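Local atomic coordinates of uncharacterized protein (PDB entry 3FF4), a protein that is of unknown function but has a Rossmann-type CoA-binding domain and so may bind coenzyme A or a related nucleotide cofactor. Residues 7-12 with 25-30; 77-82 with 98-103. All coordinates share one frame; numbering follows the deposited sequence.

From the N terminus, strand 7-10 runs into a loop and helix 19-30, and contact 1 closes this first excursion by laying residues 25-30 against residues 7-12. Contact 2 opens only after contact 1 has closed, so the two stand in series, neither nested nor crossed; it brings residues 77-82 of helix 75-81 beside residues 98-103 of helix 95-103, with strand 85-88 between them in the chain. Their centres lie about 20 Å apart on opposite sides of the chain's centre. The parallel sheet connects them: L8 and L10 of strand 7-10 pack against L81 and I78, with 3.9 Å between L8 CD1 and L81 CD1.

Contact 1. Residues 7-12 with 25-30; sequences TLILGA and ERLKSH
A first torsion of -59° sets T7 CG2 anti to the backbone N, and L27, with CG anti to its carbonyl carbon (chi1 -75°), sends its forked end to meet that methyl. The two side chains cross at about a right angle: T7 CG2 lies 3.8 Å from L27 CD1 and 4.1 Å from L27 CD2. The second branch of the leucine also passes the threonine hydroxyl, T7 OG1 to L27 CD2 being 4.0 Å; this is van der Waals packing, and the polar demand of OG1 is met by the carbonyl of K5. I9 comes in differently, with an extended CG1-CD1 arm that reaches L27 tip to tip, I9 CD1 to L27 CD1 3.9 Å. One leucine methyl, CD1, thus touches both strand residues, while CD2 serves T7 alone. Strand 7-10, helix 19-30 and strand 34-37 form a beta-alpha-beta unit of the Rossmann-like fold, and this packing seats the helix on strand 7-10, the first in the chain and an interior strand of the parallel sheet. The nearest CA atoms, those of T7 and L27, are 8.1 Å apart, a spacing bridged by side chains. All three residues are buried; F122 touches both T7 and L27, and L117 of helix 113-119 adds a further contact to L27. An alanine in place of L27 would remove CG and both methyls and would probably leave a gap facing T7 CG2 and I9 CD1.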
loop_
_atom_site.group_PDB
_atom_site.type_symbol
_atom_site.label_atom_id
_atom_site.label_comp_id
_atom_site.label_asym_id
_atom_site.label_seq_id
_atom_site.Cartn_x
_atom_site.Cartn_y
_atom_site.Cartn_z
ATOM N N THR A 7 -0.223 2.730 -7.330
ATOM C CA THR A 7 -0.404 2.376 -5.912
ATOM C C THR A 7 -0.004 0.930 -5.619
ATOM O O THR A 7 -0.579 -0.032 -6.161
ATOM C CB THR A 7 -1.866 2.622 -5.461
ATOM O OG1 THR A 7 -2.174 4.009 -5.673
ATOM C CG2 THR A 7 -2.027 2.279 -3.971
ATOM N N LEU A 8 0.990 0.769 -4.759
ATOM C CA LEU A 8 1.438 -0.584 -4.397
ATOM C C LEU A 8 0.721 -0.975 -3.091
ATOM O O LEU A 8 0.804 -0.243 -2.089
ATOM C CB LEU A 8 2.974 -0.621 -4.240
ATOM C CG LEU A 8 3.659 -1.985 -4.052
ATOM C CD1 LEU A 8 5.011 -1.912 -4.753
ATOM C CD2 LEU A 8 3.821 -2.314 -2.555
ATOM N N ILE A 9 0.026 -2.113 -3.112
ATOM C CA ILE A 9 -0.625 -2.677 -1.904
ATOM C C ILE A 9 0.298 -3.685 -1.272
ATOM O O ILE A 9 0.578 -4.742 -1.865
ATOM C CB ILE A 9 -1.946 -3.395 -2.280
ATOM C CG1 ILE A 9 -2.826 -2.450 -3.125
ATOM C CG2 ILE A 9 -2.648 -4.006 -0.998
ATOM C CD1 ILE A 9 -4.145 -3.089 -3.685
ATOM N N LEU A 10 0.763 -3.367 -0.070
ATOM C CA LEU A 10 1.673 -4.209 0.655
ATOM C C LEU A 10 0.907 -4.952 1.767
ATOM O O LEU A 10 0.391 -4.345 2.718
ATOM C CB LEU A 10 2.826 -3.362 1.225
ATOM C CG LEU A 10 4.000 -4.120 1.842
ATOM C CD1 LEU A 10 4.626 -5.048 0.792
ATOM C CD2 LEU A 10 5.066 -3.168 2.389
ATOM N N GLY A 11 0.868 -6.273 1.636
ATOM C CA GLY A 11 -0.076 -7.100 2.365
ATOM C C GLY A 11 -1.232 -7.575 1.487
ATOM O O GLY A 11 -2.275 -8.015 2.007
ATOM N N ALA A 12 -1.068 -7.526 0.156
ATOM C CA ALA A 12 -2.135 -7.987 -0.756
ATOM C C ALA A 12 -2.590 -9.423 -0.453
ATOM O O ALA A 12 -1.774 -10.280 -0.083
ATOM C CB ALA A 12 -1.683 -7.893 -2.183
ATOM N N GLU A 25 -9.997 -3.417 -5.258
ATOM C CA GLU A 25 -11.273 -3.183 -5.952
ATOM C C GLU A 25 -11.598 -1.698 -6.101
ATOM O O GLU A 25 -11.980 -1.268 -7.187
ATOM C CB GLU A 25 -12.449 -3.843 -5.227
ATOM C CG GLU A 25 -12.516 -5.342 -5.346
ATOM C CD GLU A 25 -13.784 -5.937 -4.711
ATOM O OE1 GLU A 25 -14.176 -5.497 -3.594
ATOM O OE2 GLU A 25 -14.380 -6.849 -5.338
ATOM N N ARG A 26 -11.478 -0.924 -5.013
ATOM C CA ARG A 26 -11.772 0.506 -5.114
ATOM C C ARG A 26 -10.724 1.231 -5.975
ATOM O O ARG A 26 -11.082 2.063 -6.793
ATOM C CB ARG A 26 -11.914 1.191 -3.747
ATOM C CG ARG A 26 -13.055 0.712 -2.866
ATOM C CD ARG A 26 -14.446 1.056 -3.404
ATOM N NE ARG A 26 -14.915 -0.018 -4.265
ATOM C CZ ARG A 26 -15.472 0.162 -5.460
ATOM N NH1 ARG A 26 -15.655 1.376 -5.944
ATOM N NH2 ARG A 26 -15.851 -0.876 -6.175
ATOM N N LEU A 27 -9.438 0.927 -5.785
ATOM C CA LEU A 27 -8.388 1.554 -6.596
ATOM C C LEU A 27 -8.647 1.294 -8.061
ATOM O O LEU A 27 -8.647 2.217 -8.894
ATOM C CB LEU A 27 -7.015 1.003 -6.206
ATOM C CG LEU A 27 -6.476 1.524 -4.873
ATOM C CD1 LEU A 27 -5.382 0.605 -4.313
ATOM C CD2 LEU A 27 -5.983 3.010 -4.983
ATOM N N LYS A 28 -8.899 0.025 -8.365
ATOM C CA LYS A 28 -9.161 -0.380 -9.733
ATOM C C LYS A 28 -10.366 0.347 -10.303
ATOM O O LYS A 28 -10.284 0.872 -11.400
ATOM C CB LYS A 28 -9.335 -1.887 -9.859
ATOM C CG LYS A 28 -9.620 -2.307 -11.283
ATOM C CD LYS A 28 -9.636 -3.812 -11.454
ATOM C CE LYS A 28 -10.386 -4.174 -12.738
ATOM N NZ LYS A 28 -9.465 -5.006 -13.515
ATOM N N SER A 29 -11.471 0.408 -9.562
ATOM C CA SER A 29 -12.684 1.014 -10.134
ATOM C C SER A 29 -12.508 2.512 -10.275
ATOM O O SER A 29 -13.221 3.142 -11.053
ATOM C CB SER A 29 -13.960 0.700 -9.333
ATOM O OG SER A 29 -13.890 1.311 -8.062
ATOM N N HIS A 30 -11.575 3.077 -9.517
ATOM C CA HIS A 30 -11.232 4.491 -9.656
ATOM C C HIS A 30 -10.212 4.750 -10.763
ATOM O O HIS A 30 -9.993 5.894 -11.128
ATOM C CB HIS A 30 -10.772 5.111 -8.321
ATOM C CG HIS A 30 -11.904 5.538 -7.436
ATOM N ND1 HIS A 30 -12.473 4.703 -6.501
ATOM C CD2 HIS A 30 -12.590 6.702 -7.365
ATOM C CE1 HIS A 30 -13.449 5.338 -5.878
ATOM N NE2 HIS A 30 -13.537 6.555 -6.382
#

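Contact 2. Residues 77-82 with 98-103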
loop_
_atom_site.group_PDB
_atom_site.type_symbol
_atom_site.label_atom_id
_atom_site.label_comp_id
_atom_site.label_asym_id
_atom_site.label_seq_id
_atom_site.Cartn_x
_atom_site.Cartn_y
_atom_site.Cartn_z
ATOM N N TYR A 77 12.672 -1.850 2.135
ATOM C CA TYR A 77 11.993 -2.024 0.850
ATOM C C TYR A 77 11.103 -0.816 0.532
ATOM O O TYR A 77 11.155 -0.254 -0.573
ATOM C CB TYR A 77 11.201 -3.337 0.803
ATOM C CG TYR A 77 10.449 -3.562 -0.506
ATOM C CD1 TYR A 77 11.141 -3.636 -1.736
ATOM C CD2 TYR A 77 9.053 -3.649 -0.524
ATOM C CE1 TYR A 77 10.449 -3.804 -2.941
ATOM C CE2 TYR A 77 8.342 -3.847 -1.738
ATOM C CZ TYR A 77 9.050 -3.907 -2.917
ATOM O OH TYR A 77 8.371 -4.086 -4.077
ATOM N N ILE A 78 10.327 -0.398 1.518
ATOM C CA ILE A 78 9.467 0.770 1.350
ATOM C C ILE A 78 10.333 1.997 0.961
ATOM O O ILE A 78 10.035 2.674 -0.034
ATOM C CB ILE A 78 8.579 1.028 2.605
ATOM C CG1 ILE A 78 7.573 -0.135 2.797
ATOM C CG2 ILE A 78 7.863 2.365 2.479
ATOM C CD1 ILE A 78 7.054 -0.301 4.217
ATOM N N LEU A 79 11.404 2.231 1.725
ATOM C CA LEU A 79 12.375 3.291 1.410
ATOM C C LEU A 79 12.941 3.165 -0.012
ATOM O O LEU A 79 12.931 4.143 -0.761
ATOM C CB LEU A 79 13.504 3.332 2.456
ATOM C CG LEU A 79 13.155 3.781 3.884
ATOM C CD1 LEU A 79 14.400 3.716 4.773
ATOM C CD2 LEU A 79 12.564 5.199 3.929
ATOM N N SER A 80 13.408 1.976 -0.400
ATOM C CA SER A 80 13.941 1.791 -1.762
ATOM C C SER A 80 12.908 2.100 -2.870
ATOM O O SER A 80 13.296 2.419 -3.988
ATOM C CB SER A 80 14.520 0.387 -1.977
ATOM O OG SER A 80 13.474 -0.555 -2.201
ATOM N N LEU A 81 11.612 1.999 -2.570
ATOM C CA LEU A 81 10.617 2.367 -3.565
ATOM C C LEU A 81 10.517 3.887 -3.759
ATOM O O LEU A 81 9.959 4.356 -4.767
ATOM C CB LEU A 81 9.246 1.795 -3.223
ATOM C CG LEU A 81 9.096 0.270 -3.248
ATOM C CD1 LEU A 81 7.729 -0.138 -2.632
ATOM C CD2 LEU A 81 9.234 -0.208 -4.692
ATOM N N LYS A 82 11.030 4.642 -2.790
ATOM C CA LYS A 82 10.930 6.113 -2.792
ATOM C C LYS A 82 9.526 6.607 -3.196
ATOM O O LYS A 82 9.395 7.429 -4.099
ATOM C CB LYS A 82 12.009 6.732 -3.705
ATOM C CG LYS A 82 13.444 6.478 -3.233
ATOM C CD LYS A 82 14.467 7.248 -4.101
ATOM C CE LYS A 82 14.951 8.550 -3.378
ATOM N NZ LYS A 82 15.495 9.617 -4.306
ATOM N N GLU A 98 6.434 5.913 10.528
ATOM C CA GLU A 98 6.065 7.293 10.139
ATOM C C GLU A 98 7.267 8.279 10.174
ATOM O O GLU A 98 7.515 9.005 9.202
ATOM C CB GLU A 98 4.908 7.796 11.020
ATOM C CG GLU A 98 3.644 6.925 10.876
ATOM C CD GLU A 98 2.619 7.079 12.031
ATOM O OE1 GLU A 98 1.944 6.066 12.350
ATOM O OE2 GLU A 98 2.476 8.186 12.595
ATOM N N GLU A 99 8.005 8.286 11.283
ATOM C CA GLU A 99 9.144 9.194 11.438
ATOM C C GLU A 99 10.257 8.874 10.477
ATOM O O GLU A 99 10.848 9.781 9.903
ATOM C CB GLU A 99 9.706 9.141 12.846
ATOM C CG GLU A 99 8.778 9.726 13.836
ATOM C CD GLU A 99 9.310 9.638 15.251
ATOM O OE1 GLU A 99 10.555 9.494 15.441
ATOM O OE2 GLU A 99 8.461 9.721 16.176
ATOM N N ILE A 100 10.544 7.588 10.304
ATOM C CA ILE A 100 11.589 7.176 9.370
ATOM C C ILE A 100 11.222 7.643 7.961
ATOM O O ILE A 100 12.061 8.200 7.230
ATOM C CB ILE A 100 11.820 5.657 9.411
ATOM C CG1 ILE A 100 12.526 5.263 10.716
ATOM C CG2 ILE A 100 12.632 5.212 8.204
ATOM C CD1 ILE A 100 12.632 3.757 10.922
ATOM N N LEU A 101 9.961 7.450 7.590
ATOM C CA LEU A 101 9.484 7.926 6.278
ATOM C C LEU A 101 9.632 9.443 6.123
ATOM O O LEU A 101 10.264 9.915 5.167
ATOM C CB LEU A 101 8.025 7.513 6.040
ATOM C CG LEU A 101 7.824 6.010 5.824
ATOM C CD1 LEU A 101 6.337 5.652 5.927
ATOM C CD2 LEU A 101 8.423 5.547 4.495
ATOM N N SER A 102 9.032 10.198 7.044
ATOM C CA SER A 102 9.005 11.635 6.942
ATOM C C SER A 102 10.427 12.215 6.998
ATOM O O SER A 102 10.715 13.164 6.291
ATOM C CB SER A 102 8.071 12.206 8.011
ATOM O OG SER A 102 8.494 11.755 9.307
ATOM N N GLU A 103 11.318 11.601 7.791
ATOM C CA GLU A 103 12.768 11.884 7.803
ATOM C C GLU A 103 13.406 11.736 6.456
ATOM O O GLU A 103 14.376 12.417 6.145
ATOM C CB GLU A 103 13.510 10.829 8.645
ATOM C CG GLU A 103 13.998 11.319 9.851
ATOM C CD GLU A 103 14.516 10.231 10.764
ATOM O OE1 GLU A 103 15.207 9.248 10.358
ATOM O OE2 GLU A 103 14.230 10.407 11.942
#
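Two neighbouring helices of the Rossmann-like domain, 75-81 and 95-103, meet here through I78 and L79 on one and I100 and L101 on the other. L101 CD2 approaches I78 CG2 to 3.8 Å, the shortest distance across the pair, and the two side chains cross at about a right angle. With CG2 anti to the backbone N (I78 chi1 -65°), the isoleucine turns its short branch to the leucine and leaves the long one directed toward the sheet. The same L101 methyl also meets the fork of L79, L101 CD2 to L79 CD2 4.2 Å. The other branch of L79 goes to I100 on the neighbouring helix, L79 CD1 lying 4.1 Å from I100 CG2, again with the side chains nearly perpendicular. Strand 85-88 joins two successive beta-alpha-beta units (61-64, 75-81, 85-88 and 85-88, 95-103, 107-110), whose helices lie side by side on the same face of the sheet, where V86 touches both I78 and L101. The axes of 77-81 and 98-103 run in nearly the same direction, 23° apart, with a closest approach of 11.0 Å, wide enough that leucine methyls and the CG2 branches of the isoleucines do the touching. Burial is graded across the interface: I78 and L101 are buried on the sheet side, whereas L79 and I100 are partly exposed. I106 lies against both L79 and L101.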